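Local coordinates for protein histidinol dehydrogenase (Elizabethkingia anophelis NUHP1, PDB 6AN0) that probably catalyses the two successive NAD-dependent oxidations of L-histidinol to L-histidine, the last step of histidine biosynthesis, as a zinc enzyme, at residues I24-V28 / D269-I273; P253-A257 / Q284-Q288. One frame throughout, in Å; residues are numbered along the deposited sequence. Where two conformers were deposited one is given.

Contact 1: residues I24-V28 / D269-I273; sequences IQRPV and DSQVI
The carboxamide of Q271 meets the backbone of the 24-28 loop, its NE2 donating to Q25 O at 3.2 Å in an almost straight bond, N-H...O 170°. Q271 opens strand 271-276 of the six-stranded parallel sheet, in a Rossmann-like alpha/beta domain. Its CG stands anti to the backbone N (chi1 -176°) and the rest of the chain is extended, which carries the amide from the sheet to the loop. P27 covers one face of that amide, with P27 CD 3.6 Å from Q271 NE2; farther along the ring, P27 CG rests 3.9 Å from D269 O. From the same side, but obliquely, R26 CG approaches Q271 OE1 to 3.6 Å, the two side chains crossing at about a right angle. Outside the two segments, Y327 OH bonds to Q271 OE1 and Q308 O takes a further bond from NE2, so both ends of the amide are held and its rotation is fixed. Q25 O is likewise shared, taking a bond from R310 NH1. The guanidinium of R26 continues past this site to a salt bridge with E242 and a cation-pi contact with Y327, and its side chain lies about 6 Å from that of E330, a predicted proton acceptor. The Q271 amide thus ties the loop to the start of the strand, with its acceptor Q25 O only 4° out of the amide plane.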
ATOM      1  N   ILE A  24     -18.640 -17.491   6.854  1.00 40.37           N
ATOM      2  CA  ILE A  24     -17.553 -16.817   6.142  1.00 41.85           C
ATOM      3  C   ILE A  24     -16.201 -17.002   6.819  1.00 37.79           C
ATOM      4  O   ILE A  24     -15.189 -16.505   6.308  1.00 37.23           O
ATOM      5  CB  ILE A  24     -17.842 -15.310   5.978  1.00 51.41           C
ATOM      6  CG1 ILE A  24     -18.108 -14.657   7.338  1.00 55.65           C
ATOM      7  CG2 ILE A  24     -19.013 -15.084   5.033  1.00 47.93           C
ATOM      8  CD1 ILE A  24     -18.392 -13.168   7.252  1.00 55.75           C
ATOM      9  N   GLN A  25     -16.145 -17.707   7.949  1.00 42.50           N
ATOM     10  CA  GLN A  25     -14.910 -17.801   8.719  1.00 36.43           C
ATOM     11  C   GLN A  25     -13.892 -18.720   8.051  1.00 37.91           C
ATOM     12  O   GLN A  25     -14.209 -19.852   7.666  1.00 36.83           O
ATOM     13  CB  GLN A  25     -15.211 -18.303  10.131  1.00 50.11           C
ATOM     14  CG  GLN A  25     -16.098 -17.377  10.925  1.00 61.19           C
ATOM     15  CD  GLN A  25     -15.445 -16.037  11.179  1.00 74.21           C
ATOM     16  OE1 GLN A  25     -14.220 -15.940  11.288  1.00 73.51           O
ATOM     17  NE2 GLN A  25     -16.259 -14.992  11.265  1.00 79.21           N
ATOM     18  N   ARG A  26     -12.659 -18.235   7.919  1.00 38.15           N
ATOM     19  CA  ARG A  26     -11.563 -19.109   7.557  1.00 36.28           C
ATOM     20  C   ARG A  26     -11.237 -20.022   8.737  1.00 40.14           C
ATOM     21  O   ARG A  26     -11.667 -19.766   9.866  1.00 36.41           O
ATOM     22  CB  ARG A  26     -10.331 -18.297   7.159  1.00 32.26           C
ATOM     23  CG  ARG A  26     -10.329 -17.833   5.706  1.00 40.96           C
ATOM     24  CD  ARG A  26     -11.354 -16.739   5.475  1.00 32.01           C
ATOM     25  NE  ARG A  26     -11.181 -16.095   4.173  1.00 30.98           N
ATOM     26  CZ  ARG A  26     -11.938 -15.095   3.739  1.00 33.71           C
ATOM     27  NH1 ARG A  26     -12.923 -14.642   4.506  1.00 32.34           N
ATOM     28  NH2 ARG A  26     -11.720 -14.555   2.539  1.00 31.02           N
ATOM     29  N   PRO A  27     -10.512 -21.117   8.495  1.00 37.03           N
ATOM     30  CA  PRO A  27     -10.010 -21.911   9.621  1.00 41.30           C
ATOM     31  C   PRO A  27      -9.070 -21.074  10.474  1.00 48.44           C
ATOM     32  O   PRO A  27      -8.391 -20.169   9.980  1.00 44.41           O
ATOM     33  CB  PRO A  27      -9.282 -23.082   8.946  1.00 36.40           C
ATOM     34  CG  PRO A  27      -9.090 -22.668   7.511  1.00 43.85           C
ATOM     35  CD  PRO A  27     -10.215 -21.741   7.192  1.00 40.76           C
ATOM     36  N   VAL A  28      -9.061 -21.362  11.780  1.00 45.93           N
ATOM     37  CA  VAL A  28      -8.209 -20.612  12.692  1.00 37.60           C
ATOM     38  C   VAL A  28      -6.754 -20.803  12.290  1.00 41.82           C
ATOM     39  O   VAL A  28      -6.382 -21.814  11.683  1.00 36.27           O
ATOM     40  CB  VAL A  28      -8.440 -21.047  14.151  1.00 43.26           C
ATOM     41  CG1 VAL A  28      -9.860 -20.722  14.591  1.00 47.36           C
ATOM     42  CG2 VAL A  28      -8.164 -22.524  14.305  1.00 40.18           C
ATOM     43  N   ASP A 269      -4.170 -25.950   4.896  1.00 28.80           N
ATOM     44  CA  ASP A 269      -4.837 -24.777   5.451  1.00 26.37           C
ATOM     45  C   ASP A 269      -5.635 -23.992   4.411  1.00 27.20           C
ATOM     46  O   ASP A 269      -6.278 -22.997   4.764  1.00 28.60           O
ATOM     47  CB  ASP A 269      -3.810 -23.852   6.122  1.00 31.26           C
ATOM     48  CG  ASP A 269      -3.224 -24.451   7.389  1.00 51.34           C
ATOM     49  OD1 ASP A 269      -3.919 -25.264   8.034  1.00 55.59           O
ATOM     50  OD2 ASP A 269      -2.076 -24.104   7.744  1.00 50.71           O
ATOM     51  N   SER A 270      -5.601 -24.400   3.146  1.00 27.09           N
ATOM     52  CA  SER A 270      -6.431 -23.783   2.121  0.61 26.33           C
ATOM     53  C   SER A 270      -7.906 -23.979   2.449  1.00 30.27           C
ATOM     54  O   SER A 270      -8.282 -24.872   3.210  1.00 29.57           O
ATOM     55  CB  SER A 270      -6.143 -24.386   0.748  0.61 26.84           C
ATOM     56  OG  SER A 270      -4.854 -24.049   0.287  0.61 28.48           O
ATOM     57  N   GLN A 271      -8.748 -23.148   1.847  1.00 26.46           N
ATOM     58  CA  GLN A 271     -10.186 -23.262   2.033  1.00 27.16           C
ATOM     59  C   GLN A 271     -10.882 -23.036   0.703  1.00 26.81           C
ATOM     60  O   GLN A 271     -10.496 -22.144  -0.064  1.00 23.52           O
ATOM     61  CB  GLN A 271     -10.717 -22.250   3.060  1.00 28.65           C
ATOM     62  CG  GLN A 271     -12.215 -22.414   3.340  1.00 30.55           C
ATOM     63  CD  GLN A 271     -12.734 -21.450   4.387  1.00 33.76           C
ATOM     64  OE1 GLN A 271     -12.581 -20.241   4.254  1.00 30.16           O
ATOM     65  NE2 GLN A 271     -13.349 -21.987   5.449  1.00 33.41           N
ATOM     66  N   VAL A 272     -11.912 -23.830   0.430  1.00 22.47           N
ATOM     67  CA  VAL A 272     -12.732 -23.588  -0.750  1.00 23.69           C
ATOM     68  C   VAL A 272     -14.189 -23.441  -0.324  1.00 25.30           C
ATOM     69  O   VAL A 272     -14.655 -24.067   0.635  1.00 25.18           O
ATOM     70  CB  VAL A 272     -12.571 -24.688  -1.831  1.00 29.79           C
ATOM     71  CG1 VAL A 272     -11.089 -25.000  -2.074  1.00 28.51           C
ATOM     72  CG2 VAL A 272     -13.341 -25.954  -1.460  1.00 24.44           C
ATOM     73  N   ILE A 273     -14.907 -22.585  -1.051  1.00 24.86           N
ATOM     74  CA  ILE A 273     -16.316 -22.313  -0.810  1.00 25.81           C
ATOM     75  C   ILE A 273     -17.041 -22.487  -2.132  1.00 27.30           C
ATOM     76  O   ILE A 273     -16.652 -21.873  -3.131  1.00 23.54           O
ATOM     77  CB  ILE A 273     -16.544 -20.886  -0.271  1.00 25.15           C
ATOM     78  CG1 ILE A 273     -15.702 -20.638   0.986  1.00 26.24           C
ATOM     79  CG2 ILE A 273     -18.029 -20.664   0.017  1.00 23.40           C
ATOM     80  CD1 ILE A 273     -16.190 -21.384   2.188  1.00 26.70           C
TER

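Contact 2: residues P253-A257 / Q284-Q288; sequences PEFVA and QTLMQ
The amide of Q288 lies with one face against the start of helix 253-264: E254 CA and CB stand over Q288 CD, at 3.8 and 3.9 Å, and E254 CG reaches over the oxygen, 3.7 Å from Q288 OE1. The E254 carboxylate is turned 54° from this amide and the two side chains cross obliquely, their contact being made by the methylenes of E254. A bend at chi2 (-75°) turns the Q288 amide so that its face meets E254. Q292 NE2 bridges the two segments, bonding to Q288 OE1 and to the backbone E254 O. The other amide, that of Q284, has P253 CG above its plane and displaced beyond the oxygen, 3.7 Å from Q284 OE1. Between the two amides the contact is mostly carbon packing, with P253 CB also against T285 OG1, 3.7 Å away. A257 CB meets Q288 CB at 3.4 Å, and V256 CG1 presses on T285 CG2 at 3.5 Å, a tight methyl pair. T285 sets that methyl by its rotation: OG1 turns back to I281 O, one turn earlier in its own helix, while CG2 is sent toward V256. The short side chains of A257 and T285 probably help the segment axes approach to 8.0 Å, at a crossing angle of -57°. V256 and T285 both rest on L274 of strand 271-276. E254 packs against V429 of the second subunit. Two neighbouring helices side by side on one face of a parallel sheet, joined through the strand between them, are characteristic of the layered beta-alpha-beta architecture of Rossmann-like domains.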
ATOM      1  N   PRO A 253     -20.446 -29.355 -13.620  1.00 29.57           N
ATOM      2  CA  PRO A 253     -19.979 -29.905 -12.335  1.00 25.74           C
ATOM      3  C   PRO A 253     -18.598 -30.541 -12.400  1.00 28.68           C
ATOM      4  O   PRO A 253     -17.857 -30.472 -11.409  1.00 25.33           O
ATOM      5  CB  PRO A 253     -21.072 -30.925 -11.979  1.00 28.39           C
ATOM      6  CG  PRO A 253     -22.296 -30.364 -12.627  1.00 34.49           C
ATOM      7  CD  PRO A 253     -21.818 -29.778 -13.934  1.00 28.23           C
ATOM      8  N   GLU A 254     -18.220 -31.157 -13.528  1.00 28.39           N
ATOM      9  CA  GLU A 254     -16.861 -31.684 -13.639  1.00 31.82           C
ATOM     10  C   GLU A 254     -15.833 -30.565 -13.562  1.00 32.81           C
ATOM     11  O   GLU A 254     -14.789 -30.718 -12.917  1.00 26.64           O
ATOM     12  CB  GLU A 254     -16.670 -32.465 -14.939  1.00 30.04           C
ATOM     13  CG  GLU A 254     -15.284 -33.127 -15.009  1.00 30.94           C
ATOM     14  CD  GLU A 254     -14.984 -33.758 -16.352  1.00 42.38           C
ATOM     15  OE1 GLU A 254     -15.396 -33.197 -17.391  1.00 45.64           O
ATOM     16  OE2 GLU A 254     -14.330 -34.817 -16.366  1.00 39.95           O
ATOM     17  N   PHE A 255     -16.109 -29.434 -14.224  1.00 28.38           N
ATOM     18  CA  PHE A 255     -15.185 -28.301 -14.190  1.00 24.85           C
ATOM     19  C   PHE A 255     -15.106 -27.707 -12.788  1.00 27.11           C
ATOM     20  O   PHE A 255     -14.015 -27.403 -12.288  1.00 22.98           O
ATOM     21  CB  PHE A 255     -15.618 -27.202 -15.169  1.00 21.13           C
ATOM     22  CG  PHE A 255     -15.567 -27.580 -16.627  1.00 24.12           C
ATOM     23  CD1 PHE A 255     -15.226 -28.855 -17.051  1.00 23.99           C
ATOM     24  CD2 PHE A 255     -15.882 -26.619 -17.591  1.00 24.38           C
ATOM     25  CE1 PHE A 255     -15.198 -29.164 -18.391  1.00 28.34           C
ATOM     26  CE2 PHE A 255     -15.858 -26.925 -18.934  1.00 27.97           C
ATOM     27  CZ  PHE A 255     -15.521 -28.203 -19.340  1.00 34.75           C
ATOM     28  N   VAL A 256     -16.264 -27.511 -12.150  1.00 24.31           N
ATOM     29  CA  VAL A 256     -16.291 -26.889 -10.827  1.00 25.92           C
ATOM     30  C   VAL A 256     -15.538 -27.748  -9.815  1.00 23.49           C
ATOM     31  O   VAL A 256     -14.744 -27.237  -9.015  1.00 24.52           O
ATOM     32  CB  VAL A 256     -17.747 -26.633 -10.388  1.00 25.12           C
ATOM     33  CG1 VAL A 256     -17.800 -26.202  -8.925  1.00 20.80           C
ATOM     34  CG2 VAL A 256     -18.399 -25.563 -11.279  1.00 27.05           C
ATOM     35  N   ALA A 257     -15.772 -29.061  -9.833  1.00 23.98           N
ATOM     36  CA  ALA A 257     -15.040 -29.944  -8.926  1.00 22.92           C
ATOM     37  C   ALA A 257     -13.532 -29.844  -9.139  1.00 23.95           C
ATOM     38  O   ALA A 257     -12.759 -29.781  -8.170  1.00 26.36           O
ATOM     39  CB  ALA A 257     -15.507 -31.383  -9.116  1.00 24.72           C
ATOM     40  N   GLN A 284     -24.187 -32.913  -7.735  1.00 35.38           N
ATOM     41  CA  GLN A 284     -23.381 -33.395  -8.855  1.00 33.28           C
ATOM     42  C   GLN A 284     -21.920 -32.982  -8.709  1.00 34.31           C
ATOM     43  O   GLN A 284     -21.011 -33.764  -9.019  1.00 34.08           O
ATOM     44  CB  GLN A 284     -23.941 -32.881 -10.178  1.00 35.12           C
ATOM     45  CG  GLN A 284     -25.163 -33.625 -10.672  1.00 52.79           C
ATOM     46  CD  GLN A 284     -25.570 -33.185 -12.065  1.00 72.17           C
ATOM     47  OE1 GLN A 284     -24.739 -33.112 -12.973  1.00 80.74           O
ATOM     48  NE2 GLN A 284     -26.851 -32.876 -12.239  1.00 71.63           N
ATOM     49  N   THR A 285     -21.678 -31.747  -8.254  1.00 27.11           N
ATOM     50  CA  THR A 285     -20.311 -31.268  -8.081  1.00 29.58           C
ATOM     51  C   THR A 285     -19.588 -32.042  -6.983  1.00 27.05           C
ATOM     52  O   THR A 285     -18.402 -32.359  -7.118  1.00 31.31           O
ATOM     53  CB  THR A 285     -20.316 -29.772  -7.767  1.00 30.95           C
ATOM     54  OG1 THR A 285     -20.985 -29.063  -8.818  1.00 30.91           O
ATOM     55  CG2 THR A 285     -18.899 -29.246  -7.642  1.00 30.07           C
ATOM     56  N   LEU A 286     -20.283 -32.351  -5.887  1.00 30.72           N
ATOM     57  CA  LEU A 286     -19.652 -33.103  -4.803  1.00 32.80           C
ATOM     58  C   LEU A 286     -19.332 -34.528  -5.230  1.00 33.71           C
ATOM     59  O   LEU A 286     -18.307 -35.092  -4.823  1.00 32.10           O
ATOM     60  CB  LEU A 286     -20.553 -33.106  -3.574  1.00 36.46           C
ATOM     61  CG  LEU A 286     -20.637 -31.764  -2.848  1.00 35.66           C
ATOM     62  CD1 LEU A 286     -21.540 -31.851  -1.634  1.00 48.17           C
ATOM     63  CD2 LEU A 286     -19.254 -31.316  -2.458  1.00 45.52           C
ATOM     64  N   MET A 287     -20.205 -35.137  -6.032  1.00 32.83           N
ATOM     65  CA  MET A 287     -19.898 -36.451  -6.586  1.00 35.22           C
ATOM     66  C   MET A 287     -18.637 -36.395  -7.436  1.00 36.86           C
ATOM     67  O   MET A 287     -17.787 -37.292  -7.362  1.00 37.62           O
ATOM     68  CB  MET A 287     -21.077 -36.961  -7.416  1.00 41.74           C
ATOM     69  CG  MET A 287     -22.323 -37.297  -6.610  1.00 63.84           C
ATOM     70  SD  MET A 287     -23.740 -37.724  -7.651  1.00 81.51           S
ATOM     71  CE  MET A 287     -23.059 -39.073  -8.620  1.00 79.81           C
ATOM     72  N   GLN A 288     -18.502 -35.344  -8.253  1.00 33.86           N
ATOM     73  CA  GLN A 288     -17.296 -35.173  -9.055  1.00 30.06           C
ATOM     74  C   GLN A 288     -16.073 -34.957  -8.171  1.00 30.97           C
ATOM     75  O   GLN A 288     -14.987 -35.462  -8.473  1.00 31.67           O
ATOM     76  CB  GLN A 288     -17.473 -33.997 -10.019  1.00 27.41           C
ATOM     77  CG  GLN A 288     -18.312 -34.314 -11.256  1.00 36.61           C
ATOM     78  CD  GLN A 288     -17.565 -35.143 -12.288  1.00 41.12           C
ATOM     79  OE1 GLN A 288     -16.349 -35.308 -12.211  1.00 36.43           O
ATOM     80  NE2 GLN A 288     -18.297 -35.666 -13.266  1.00 43.01           N
TER

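Both contacts belong to the same parallel-sheet domain, their centres about 19 Å apart, and they alternate along the chain: strand 271-276, part of contact 1, lies between the two helices of contact 2. Contact 1 is a surface contact, where an irregular loop is tied to the strand's beginning around one buried glutamine with several hydrogen-bond partners. Contact 2 is partly buried and lies farther from the chain's centre, joining regular helices largely by close carbon packing, with amides at its margins. It buries the larger area, 328 against 184 Å², and reaches the subunit interface, whereas contact 1 stays within one chain.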